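Local coordinates for protein antigen 43 (Escherichia coli, PDB 4KH3) that drives the clumping of bacteria by a Velcro-like self-association of its extracellular autotransporter domain, and is linked to biofilm formation, at residues R62-T65 and R71-V74; V98-T101 and E107-V110; G226-K231 and A237-N242; T268-T273 and S305-T310. One frame throughout, in Å; residues are numbered along the deposited sequence.

Contact 1: R62-T65 and R71-V74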
loop_
_atom_site.group_PDB
_atom_site.type_symbol
_atom_site.label_atom_id
_atom_site.label_comp_id
_atom_site.label_asym_id
_atom_site.label_seq_id
_atom_site.Cartn_x
_atom_site.Cartn_y
_atom_site.Cartn_z
ATOM N N ARG A 62 22.174 8.963 -37.661
ATOM C CA ARG A 62 20.722 9.085 -37.785
ATOM C C ARG A 62 20.104 7.775 -38.192
ATOM O O ARG A 62 20.625 7.098 -39.085
ATOM C CB ARG A 62 20.342 10.087 -38.869
ATOM C CG ARG A 62 20.774 11.486 -38.610
ATOM C CD ARG A 62 20.269 12.428 -39.696
ATOM N NE ARG A 62 20.887 13.727 -39.505
ATOM C CZ ARG A 62 20.455 14.611 -38.621
ATOM N NH1 ARG A 62 19.383 14.336 -37.874
ATOM N NH2 ARG A 62 21.091 15.766 -38.483
ATOM N N ASN A 63 18.969 7.447 -37.578
ATOM C CA ASN A 63 18.197 6.273 -37.979
ATOM C C ASN A 63 19.018 5.001 -37.997
ATOM O O ASN A 63 18.826 4.143 -38.839
ATOM C CB ASN A 63 17.539 6.487 -39.345
ATOM C CG ASN A 63 16.753 7.781 -39.401
ATOM O OD1 ASN A 63 15.776 7.956 -38.680
ATOM N ND2 ASN A 63 17.190 8.701 -40.237
ATOM N N THR A 64 19.947 4.898 -37.063
ATOM C CA THR A 64 20.689 3.673 -36.887
ATOM C C THR A 64 19.775 2.624 -36.263
ATOM O O THR A 64 19.036 2.916 -35.322
ATOM C CB THR A 64 21.893 3.921 -35.975
ATOM O OG1 THR A 64 22.766 4.871 -36.604
ATOM C CG2 THR A 64 22.642 2.631 -35.715
ATOM N N THR A 65 19.802 1.414 -36.806
ATOM C CA THR A 65 19.155 0.285 -36.159
ATOM C C THR A 65 20.245 -0.595 -35.572
ATOM O O THR A 65 21.159 -1.009 -36.280
ATOM C CB THR A 65 18.303 -0.542 -37.141
ATOM O OG1 THR A 65 17.207 0.250 -37.605
ATOM C CG2 THR A 65 17.747 -1.793 -36.451
ATOM N N ARG A 71 26.702 -2.818 -31.559
ATOM C CA ARG A 71 27.058 -1.759 -30.625
ATOM C C ARG A 71 27.200 -0.430 -31.371
ATOM O O ARG A 71 27.920 -0.345 -32.365
ATOM C CB ARG A 71 28.358 -2.097 -29.887
ATOM C CG ARG A 71 28.607 -1.276 -28.605
ATOM C CD ARG A 71 29.932 -1.678 -27.962
ATOM N NE ARG A 71 30.433 -0.680 -27.021
ATOM C CZ ARG A 71 31.722 -0.410 -26.837
ATOM N NH1 ARG A 71 32.648 -1.060 -27.534
ATOM N NH2 ARG A 71 32.087 0.520 -25.959
ATOM N N GLN A 72 26.497 0.598 -30.899
ATOM C CA GLN A 72 26.742 1.966 -31.349
ATOM C C GLN A 72 27.456 2.732 -30.238
ATOM O O GLN A 72 26.997 2.761 -29.095
ATOM C CB GLN A 72 25.441 2.677 -31.732
ATOM C CG GLN A 72 25.647 4.085 -32.338
ATOM C CD GLN A 72 24.344 4.872 -32.469
ATOM O OE1 GLN A 72 23.562 4.942 -31.523
ATOM N NE2 GLN A 72 24.108 5.463 -33.644
ATOM N N ILE A 73 28.587 3.344 -30.568
ATOM C CA ILE A 73 29.340 4.086 -29.569
ATOM C C ILE A 73 29.295 5.562 -29.900
ATOM O O ILE A 73 29.871 6.013 -30.890
ATOM C CB ILE A 73 30.805 3.625 -29.455
ATOM C CG1 ILE A 73 30.889 2.106 -29.276
ATOM C CG2 ILE A 73 31.492 4.342 -28.304
ATOM C CD1 ILE A 73 31.101 1.337 -30.574
ATOM N N VAL A 74 28.582 6.311 -29.069
ATOM C CA VAL A 74 28.426 7.726 -29.306
ATOM C C VAL A 74 29.384 8.427 -28.390
ATOM O O VAL A 74 29.186 8.469 -27.173
ATOM C CB VAL A 74 26.998 8.191 -29.045
ATOM C CG1 VAL A 74 26.886 9.693 -29.252
ATOM C CG2 VAL A 74 26.049 7.450 -29.959
HETATM O O HOH W 1 21.137 6.797 -34.713
#
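Thr64 and Gln72 meet inside the tube of a parallel beta-helix, the turn at 62-65 facing strand 71-74 of the following coil. The close part is small and buried. Gln72, with CG anti to its backbone N (chi1 -175°), runs out as an extended chain and brings NE2 to 3.3 Å from Thr64 OG1 and 3.6 Å from Thr64 CB, the two side chains approaching from opposite directions. The N-H of Gln72 NE2 is poorly aimed at Thr64 OG1, so no hydrogen bond joins them. Both groups instead share Gln53, whose OE1 is hydrogen-bonded to Thr64 OG1 and to Gln72 NE2, while Gln72 OE1 is held by Gln91 NE2. A glutamine suits an interior rung because it can both give and accept between neighbouring coils. Beside the backbone a water takes the place of direct contact, accepting from Thr64 N at 3.2 Å and, weakly, from Gln72 NE2 at 3.4 Å. On the outer side Arg62 and Asn63 point away from the strand. Asn63 takes positive backbone angles, which asparagine tolerates well. Across the outer face of the strand, Ile73 CG1 lies 3.5 Å above the plane of the Arg71 guanidinium, over its centre.

Contact 2: V98-T101 and E107-V110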
loop_
_atom_site.group_PDB
_atom_site.type_symbol
_atom_site.label_atom_id
_atom_site.label_comp_id
_atom_site.label_asym_id
_atom_site.label_seq_id
_atom_site.Cartn_x
_atom_site.Cartn_y
_atom_site.Cartn_z
ATOM N N VAL A 98 19.280 11.524 -29.084
ATOM C CA VAL A 98 17.927 12.059 -29.072
ATOM C C VAL A 98 16.924 11.085 -29.679
ATOM O O VAL A 98 17.143 10.539 -30.758
ATOM C CB VAL A 98 17.845 13.415 -29.795
ATOM C CG1 VAL A 98 16.466 13.985 -29.656
ATOM C CG2 VAL A 98 18.846 14.392 -29.205
ATOM N N ASN A 99 15.824 10.876 -28.968
ATOM C CA ASN A 99 14.732 10.014 -29.422
ATOM C C ASN A 99 15.172 8.595 -29.753
ATOM O O ASN A 99 14.934 8.074 -30.836
ATOM C CB ASN A 99 13.936 10.658 -30.563
ATOM C CG ASN A 99 13.038 11.794 -30.070
ATOM O OD1 ASN A 99 12.436 12.528 -30.860
ATOM N ND2 ASN A 99 12.955 11.941 -28.751
ATOM N N THR A 100 15.838 7.983 -28.790
ATOM C CA THR A 100 16.204 6.588 -28.867
ATOM C C THR A 100 14.993 5.717 -28.494
ATOM O O THR A 100 14.157 6.112 -27.677
ATOM C CB THR A 100 17.336 6.331 -27.899
ATOM O OG1 THR A 100 18.379 7.286 -28.143
ATOM C CG2 THR A 100 17.867 4.916 -28.048
ATOM N N THR A 101 14.877 4.551 -29.116
ATOM C CA THR A 101 13.871 3.591 -28.701
ATOM C C THR A 101 14.541 2.268 -28.338
ATOM O O THR A 101 15.341 1.742 -29.101
ATOM C CB THR A 101 12.824 3.367 -29.788
ATOM O OG1 THR A 101 12.330 4.639 -30.238
ATOM C CG2 THR A 101 11.685 2.567 -29.237
ATOM N N GLU A 107 19.622 -1.939 -25.051
ATOM C CA GLU A 107 20.224 -1.236 -23.945
ATOM C C GLU A 107 20.843 0.080 -24.356
ATOM O O GLU A 107 21.340 0.238 -25.475
ATOM C CB GLU A 107 21.313 -2.095 -23.300
ATOM C CG GLU A 107 20.818 -3.378 -22.720
ATOM C CD GLU A 107 21.865 -4.050 -21.873
ATOM O OE1 GLU A 107 22.106 -3.584 -20.743
ATOM O OE2 GLU A 107 22.461 -5.043 -22.338
ATOM N N GLN A 108 20.827 1.015 -23.416
ATOM C CA GLN A 108 21.502 2.284 -23.566
ATOM C C GLN A 108 22.227 2.567 -22.270
ATOM O O GLN A 108 21.590 2.676 -21.220
ATOM C CB GLN A 108 20.495 3.396 -23.843
ATOM C CG GLN A 108 21.106 4.784 -23.993
ATOM C CD GLN A 108 20.061 5.815 -24.372
ATOM O OE1 GLN A 108 19.057 5.977 -23.682
ATOM N NE2 GLN A 108 20.275 6.492 -25.492
ATOM N N TRP A 109 23.554 2.657 -22.341
ATOM C CA TRP A 109 24.355 3.014 -21.184
ATOM C C TRP A 109 24.776 4.458 -21.309
ATOM O O TRP A 109 25.547 4.817 -22.204
ATOM C CB TRP A 109 25.598 2.126 -21.064
ATOM C CG TRP A 109 25.296 0.664 -21.118
ATOM C CD1 TRP A 109 24.918 -0.134 -20.080
ATOM C CD2 TRP A 109 25.344 -0.182 -22.279
ATOM N NE1 TRP A 109 24.727 -1.426 -20.522
ATOM C CE2 TRP A 109 24.979 -1.477 -21.859
ATOM C CE3 TRP A 109 25.671 0.035 -23.614
ATOM C CZ2 TRP A 109 24.935 -2.554 -22.744
ATOM C CZ3 TRP A 109 25.620 -1.037 -24.491
ATOM C CH2 TRP A 109 25.255 -2.317 -24.050
ATOM N N VAL A 110 24.262 5.291 -20.409
ATOM C CA VAL A 110 24.582 6.710 -20.402
ATOM C C VAL A 110 25.750 6.955 -19.465
ATOM O O VAL A 110 25.579 6.935 -18.240
ATOM C CB VAL A 110 23.393 7.551 -19.912
ATOM C CG1 VAL A 110 23.656 9.027 -20.171
ATOM C CG2 VAL A 110 22.111 7.098 -20.587
#
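Thr100 and Gln108 are linked by one weak hydrogen bond, from Gln108 NE2 to Thr100 OG1 at 3.4 Å, with an angle of only 128° at the hydrogen. The threonine hydroxyl is placed for it because OG1 stands beside the backbone N and anti to the carbonyl carbon (chi1 -52°), while Gln108 reaches inward as a fully extended chain. The turn that presents Thr100 passes through Asn99, whose positive phi and psi suit asparagine well.

The other polar bonds of the glutamine tie it to neighbouring coils. Those to Gln91 and Gln127 run along the stack of strands: NE2 donates to Gln91 OE1, its stronger partner, and OE1 accepts from Gln127 NE2. Thr119 OG1 reaches Gln108 OE1 from the turn of the following coil. Several bonds therefore grip the buried amide and should fix its rotation, which explains why a residue with both a donor and an acceptor suits the site.

Van der Waals contact across the gap is slight: Gln108 NE2 lies 3.8 Å from Thr100 CG2, so the methyl group of the threonine packs against the amide while its hydroxyl bonds. On the outer surface of strand 107-110, Glu107 CB packs over one face of the Trp109 ring, 3.7 Å above its plane and offset toward the rim.

No helices surround this pair. Strand 107-110 runs parallel between strands 90-93 and 126-129, the side chain of Gln108 touches Leu93 and Ala116, and Thr100 touches Thr119 in the following coil.

Contact 3: G226-K231 and A237-N242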
loop_
_atom_site.group_PDB
_atom_site.type_symbol
_atom_site.label_atom_id
_atom_site.label_comp_id
_atom_site.label_asym_id
_atom_site.label_seq_id
_atom_site.Cartn_x
_atom_site.Cartn_y
_atom_site.Cartn_z
ATOM N N GLY A 226 -2.677 7.055 -5.944
ATOM C CA GLY A 226 -1.247 7.090 -5.730
ATOM C C GLY A 226 -0.868 6.479 -4.387
ATOM O O GLY A 226 -1.654 6.459 -3.441
ATOM N N TRP A 227 0.356 5.997 -4.298
ATOM C CA TRP A 227 0.817 5.328 -3.104
ATOM C C TRP A 227 2.294 5.655 -2.865
ATOM O O TRP A 227 3.158 5.240 -3.645
ATOM C CB TRP A 227 0.618 3.827 -3.285
ATOM C CG TRP A 227 0.779 2.994 -2.031
ATOM C CD1 TRP A 227 0.595 3.399 -0.743
ATOM C CD2 TRP A 227 1.162 1.612 -1.965
ATOM N NE1 TRP A 227 0.840 2.358 0.122
ATOM C CE2 TRP A 227 1.174 1.244 -0.603
ATOM C CE3 TRP A 227 1.480 0.646 -2.928
ATOM C CZ2 TRP A 227 1.501 -0.044 -0.172
ATOM C CZ3 TRP A 227 1.804 -0.644 -2.501
ATOM C CH2 TRP A 227 1.809 -0.974 -1.135
ATOM N N GLN A 228 2.586 6.425 -1.817
ATOM C CA GLN A 228 3.975 6.645 -1.424
ATOM C C GLN A 228 4.301 5.794 -0.199
ATOM O O GLN A 228 3.617 5.880 0.812
ATOM C CB GLN A 228 4.261 8.120 -1.130
ATOM C CG GLN A 228 5.716 8.354 -0.751
ATOM C CD GLN A 228 6.021 9.787 -0.402
ATOM O OE1 GLN A 228 5.165 10.508 0.116
ATOM N NE2 GLN A 228 7.255 10.211 -0.674
ATOM N N VAL A 229 5.338 4.967 -0.298
ATOM C CA VAL A 229 5.678 4.043 0.780
ATOM C C VAL A 229 7.046 4.385 1.325
ATOM O O VAL A 229 8.039 4.361 0.588
ATOM C CB VAL A 229 5.696 2.578 0.304
ATOM C CG1 VAL A 229 6.139 1.660 1.433
ATOM C CG2 VAL A 229 4.334 2.169 -0.201
ATOM N N ILE A 230 7.102 4.719 2.612
ATOM C CA ILE A 230 8.378 4.992 3.260
ATOM C C ILE A 230 8.788 3.805 4.120
ATOM O O ILE A 230 8.211 3.562 5.186
ATOM C CB ILE A 230 8.317 6.259 4.107
ATOM C CG1 ILE A 230 7.612 7.381 3.331
ATOM C CG2 ILE A 230 9.711 6.696 4.482
ATOM C CD1 ILE A 230 8.334 7.771 2.069
ATOM N N LYS A 231 9.763 3.042 3.636
ATOM C CA LYS A 231 10.267 1.891 4.374
ATOM C C LYS A 231 11.122 2.326 5.563
ATOM O O LYS A 231 11.411 3.526 5.739
ATOM C CB LYS A 231 11.044 0.956 3.443
ATOM C CG LYS A 231 10.151 0.265 2.387
ATOM C CD LYS A 231 10.900 -0.821 1.637
ATOM C CE LYS A 231 10.069 -2.090 1.521
ATOM N NZ LYS A 231 8.640 -1.795 1.203
ATOM N N ALA A 237 10.049 14.264 2.722
ATOM C CA ALA A 237 9.799 15.628 3.178
ATOM C C ALA A 237 8.928 16.318 2.147
ATOM O O ALA A 237 9.201 16.229 0.950
ATOM C CB ALA A 237 11.106 16.380 3.357
ATOM N N HIS A 238 7.879 16.985 2.613
ATOM C CA HIS A 238 6.970 17.720 1.746
ATOM C C HIS A 238 6.145 16.790 0.880
ATOM O O HIS A 238 6.143 16.884 -0.334
ATOM C CB HIS A 238 7.714 18.782 0.909
ATOM C CG HIS A 238 8.402 19.814 1.748
ATOM N ND1 HIS A 238 9.777 19.905 1.842
ATOM C CD2 HIS A 238 7.906 20.760 2.577
ATOM C CE1 HIS A 238 10.093 20.884 2.669
ATOM N NE2 HIS A 238 8.975 21.417 3.133
ATOM N N THR A 239 5.430 15.887 1.515
ATOM C CA THR A 239 4.491 15.059 0.798
ATOM C C THR A 239 3.145 15.752 0.837
ATOM O O THR A 239 2.779 16.377 1.834
ATOM C CB THR A 239 4.404 13.656 1.428
ATOM O OG1 THR A 239 5.568 12.907 1.061
ATOM C CG2 THR A 239 3.161 12.906 0.966
ATOM N N THR A 240 2.420 15.668 -0.267
ATOM C CA THR A 240 1.048 16.119 -0.298
ATOM C C THR A 240 0.215 14.905 -0.644
ATOM O O THR A 240 0.479 14.235 -1.637
ATOM C CB THR A 240 0.845 17.235 -1.347
ATOM O OG1 THR A 240 1.535 18.407 -0.913
ATOM C CG2 THR A 240 -0.620 17.561 -1.521
ATOM N N ILE A 241 -0.772 14.609 0.192
ATOM C CA ILE A 241 -1.677 13.509 -0.061
ATOM C C ILE A 241 -3.006 14.105 -0.481
ATOM O O ILE A 241 -3.667 14.789 0.302
ATOM C CB ILE A 241 -1.925 12.678 1.205
ATOM C CG1 ILE A 241 -0.621 12.403 1.956
ATOM C CG2 ILE A 241 -2.641 11.379 0.862
ATOM C CD1 ILE A 241 -0.855 11.872 3.371
ATOM N N ASN A 242 -3.408 13.856 -1.717
ATOM C CA ASN A 242 -4.720 14.311 -2.157
ATOM C C ASN A 242 -5.799 13.266 -1.944
ATOM O O ASN A 242 -5.526 12.168 -1.441
ATOM C CB ASN A 242 -4.675 14.776 -3.603
ATOM C CG ASN A 242 -4.090 16.158 -3.729
ATOM O OD1 ASN A 242 -4.381 17.028 -2.917
ATOM N ND2 ASN A 242 -3.238 16.363 -4.727
HETATM O O HOH W 2 7.701 13.480 -0.458
#
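The hydroxyl of Thr239 donates to the side-chain carbonyl of Gln228 across the interior of the parallel beta-helix, OG1 lying 2.6 Å from OE1. The bond is well formed: the donor lies in the carbonyl plane, on a lone pair, at a C=O...donor angle of 126°. Thr239 CG2 comes to 3.2 Å from the same OE1, so the oxygen is met by both branches of the threonine. Gln228 can span the space because CG is anti to its backbone N (chi1 -179°) and the chain stays extended beyond.

A water forms the next layer. It donates to Thr239 OG1 at 2.7 Å and is held weakly by Gln228 NE2 and Ala237 O. The threonine hydroxyl thus both gives and accepts, which makes threonine apt for a buried site that also holds a water.

Farther out, Gln228 NE2 donates weakly to Gln209 OE1 in the preceding coil, and backbone bonds from Gln228 to Lys246 and Gln248 set the strand that carries it. Ile230 and Ile241 both pack on Leu247, so an apolar layer lies beside the polar link. On the outer side of strand 227-230, Val229 CG2 lies 3.3 Å above one face of the Trp227 ring, offset toward its rim.

Contact 4: T268-T273 and S305-T310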
loop_
_atom_site.group_PDB
_atom_site.type_symbol
_atom_site.label_atom_id
_atom_site.label_comp_id
_atom_site.label_asym_id
_atom_site.label_seq_id
_atom_site.Cartn_x
_atom_site.Cartn_y
_atom_site.Cartn_z
ATOM N N THR A 268 0.037 4.293 8.951
ATOM C CA THR A 268 1.258 4.293 9.741
ATOM C C THR A 268 1.029 3.705 11.138
ATOM O O THR A 268 -0.025 3.134 11.424
ATOM C CB THR A 268 1.858 5.716 9.821
ATOM O OG1 THR A 268 3.199 5.657 10.309
ATOM C CG2 THR A 268 1.015 6.627 10.708
ATOM N N SER A 269 2.027 3.832 12.002
ATOM C CA SER A 269 1.901 3.336 13.361
ATOM C C SER A 269 2.744 4.200 14.272
ATOM O O SER A 269 3.408 5.143 13.823
ATOM C CB SER A 269 2.366 1.884 13.446
ATOM O OG SER A 269 3.775 1.822 13.304
ATOM N N THR A 270 2.741 3.863 15.555
ATOM C CA THR A 270 3.418 4.685 16.545
ATOM C C THR A 270 4.918 4.447 16.493
ATOM O O THR A 270 5.686 5.139 17.146
ATOM C CB THR A 270 2.847 4.440 17.953
ATOM O OG1 THR A 270 2.684 3.036 18.156
ATOM C CG2 THR A 270 1.480 5.085 18.090
ATOM N N ALA A 271 5.335 3.471 15.694
ATOM C CA ALA A 271 6.759 3.196 15.497
ATOM C C ALA A 271 7.351 3.998 14.328
ATOM O O ALA A 271 8.528 3.852 14.002
ATOM C CB ALA A 271 6.994 1.693 15.291
ATOM N N ALA A 272 6.538 4.840 13.700
ATOM C CA ALA A 272 7.016 5.681 12.599
ATOM C C ALA A 272 7.094 7.144 13.022
ATOM O O ALA A 272 6.582 7.525 14.078
ATOM C CB ALA A 272 6.107 5.532 11.373
ATOM N N THR A 273 7.730 7.963 12.195
ATOM C CA THR A 273 7.764 9.404 12.428
ATOM C C THR A 273 7.047 10.139 11.302
ATOM O O THR A 273 7.455 10.065 10.144
ATOM C CB THR A 273 9.191 9.925 12.498
ATOM O OG1 THR A 273 9.911 9.180 13.486
ATOM C CG2 THR A 273 9.191 11.416 12.858
ATOM N N SER A 305 1.860 -1.550 21.520
ATOM C CA SER A 305 1.973 -1.715 22.957
ATOM C C SER A 305 2.933 -0.690 23.558
ATOM O O SER A 305 4.083 -0.571 23.122
ATOM C CB SER A 305 2.452 -3.132 23.275
ATOM O OG SER A 305 2.585 -3.299 24.674
ATOM N N GLY A 306 2.450 0.053 24.548
ATOM C CA GLY A 306 3.280 1.015 25.244
ATOM C C GLY A 306 3.190 2.411 24.657
ATOM O O GLY A 306 3.839 3.341 25.138
ATOM N N HIS A 307 2.365 2.568 23.630
ATOM C CA HIS A 307 2.289 3.844 22.933
ATOM C C HIS A 307 0.916 4.475 22.969
ATOM O O HIS A 307 -0.053 3.850 23.400
ATOM C CB HIS A 307 2.846 3.699 21.521
ATOM C CG HIS A 307 4.320 3.432 21.520
ATOM N ND1 HIS A 307 4.902 2.427 20.782
ATOM C CD2 HIS A 307 5.320 4.016 22.215
ATOM C CE1 HIS A 307 6.202 2.411 21.019
ATOM N NE2 HIS A 307 6.483 3.374 21.878
ATOM N N THR A 308 0.840 5.722 22.524
ATOM C CA THR A 308 -0.344 6.532 22.763
ATOM C C THR A 308 -0.753 7.350 21.542
ATOM O O THR A 308 0.096 7.856 20.810
ATOM C CB THR A 308 -0.108 7.496 23.956
ATOM O OG1 THR A 308 0.379 6.752 25.081
ATOM C CG2 THR A 308 -1.399 8.202 24.351
ATOM N N ALA A 309 -2.060 7.479 21.335
ATOM C CA ALA A 309 -2.601 8.402 20.347
ATOM C C ALA A 309 -3.688 9.257 20.995
ATOM O O ALA A 309 -4.571 8.740 21.689
ATOM C CB ALA A 309 -3.168 7.634 19.157
ATOM N N THR A 310 -3.630 10.563 20.765
ATOM C CA THR A 310 -4.658 11.464 21.264
ATOM C C THR A 310 -5.346 12.183 20.101
ATOM O O THR A 310 -4.732 12.434 19.069
ATOM C CB THR A 310 -4.042 12.499 22.206
ATOM O OG1 THR A 310 -3.003 13.206 21.515
ATOM C CG2 THR A 310 -3.430 11.802 23.410
#
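The imidazole of His307 is the flat group here, and Thr270 approaches it obliquely, over neither a clear face nor a clear edge. The nearest touch is at the root of the side chain, where Thr270 OG1 lies 3.4 Å from His307 CB; the same oxygen is 3.5 Å from His307 ND1. Thr270 CB also reaches 3.6 Å from His307 CB, so the two side chains pack near their roots rather than at their ends. A CG anti to the carbonyl carbon (chi1 -67°) swings the ring of His307 beside its own backbone N. The second branch of the threonine, CG2, lies 4.1 Å from Thr308 O.

What chiefly holds the hydroxyl is the backbone N of Leu304, which is hydrogen-bonded to Thr270 OG1. With a methyl for packing and a hydroxyl to accept that bond, threonine fits this buried corner.

Its backbone is set by a type I turn from Ser269 to Ala272, closed by Ala272 N to Ser269 O at 3.1 Å. Ser269 OG accepts from Ala271 N at 153°, an ST turn that serine readily makes. In 305-310, Gly306 has a positive phi at which a side chain would collide with the carbonyl oxygen of Ser305.

The result is a stack of successive corners: the turn leaving strand 265-269 rests on the one leaving its parallel neighbour 300-303, as in the coils of a parallel beta-helix.

The four contacts follow one another along one elongated parallel beta-helix. Contacts 1 to 3 are buried in its interior, whereas contact 4 is partly buried at a corner. Contacts 1 and 2, with centres about 9 Å apart, repeat one scheme: a buried threonine on a turn faces a buried glutamine at the start of the following coil. Contact 3, about 30 Å from contact 2 between centres, keeps the pair but puts the glutamine first. The polar link also differs, from a close approach without a direct bond in contact 1, through a weak bond in contact 2, to a short hydroxyl-to-carbonyl bond. Contact 4 packs threonine against histidine, joining corners of coils adjacent in the stack but parted in sequence by an antiparallel excursion.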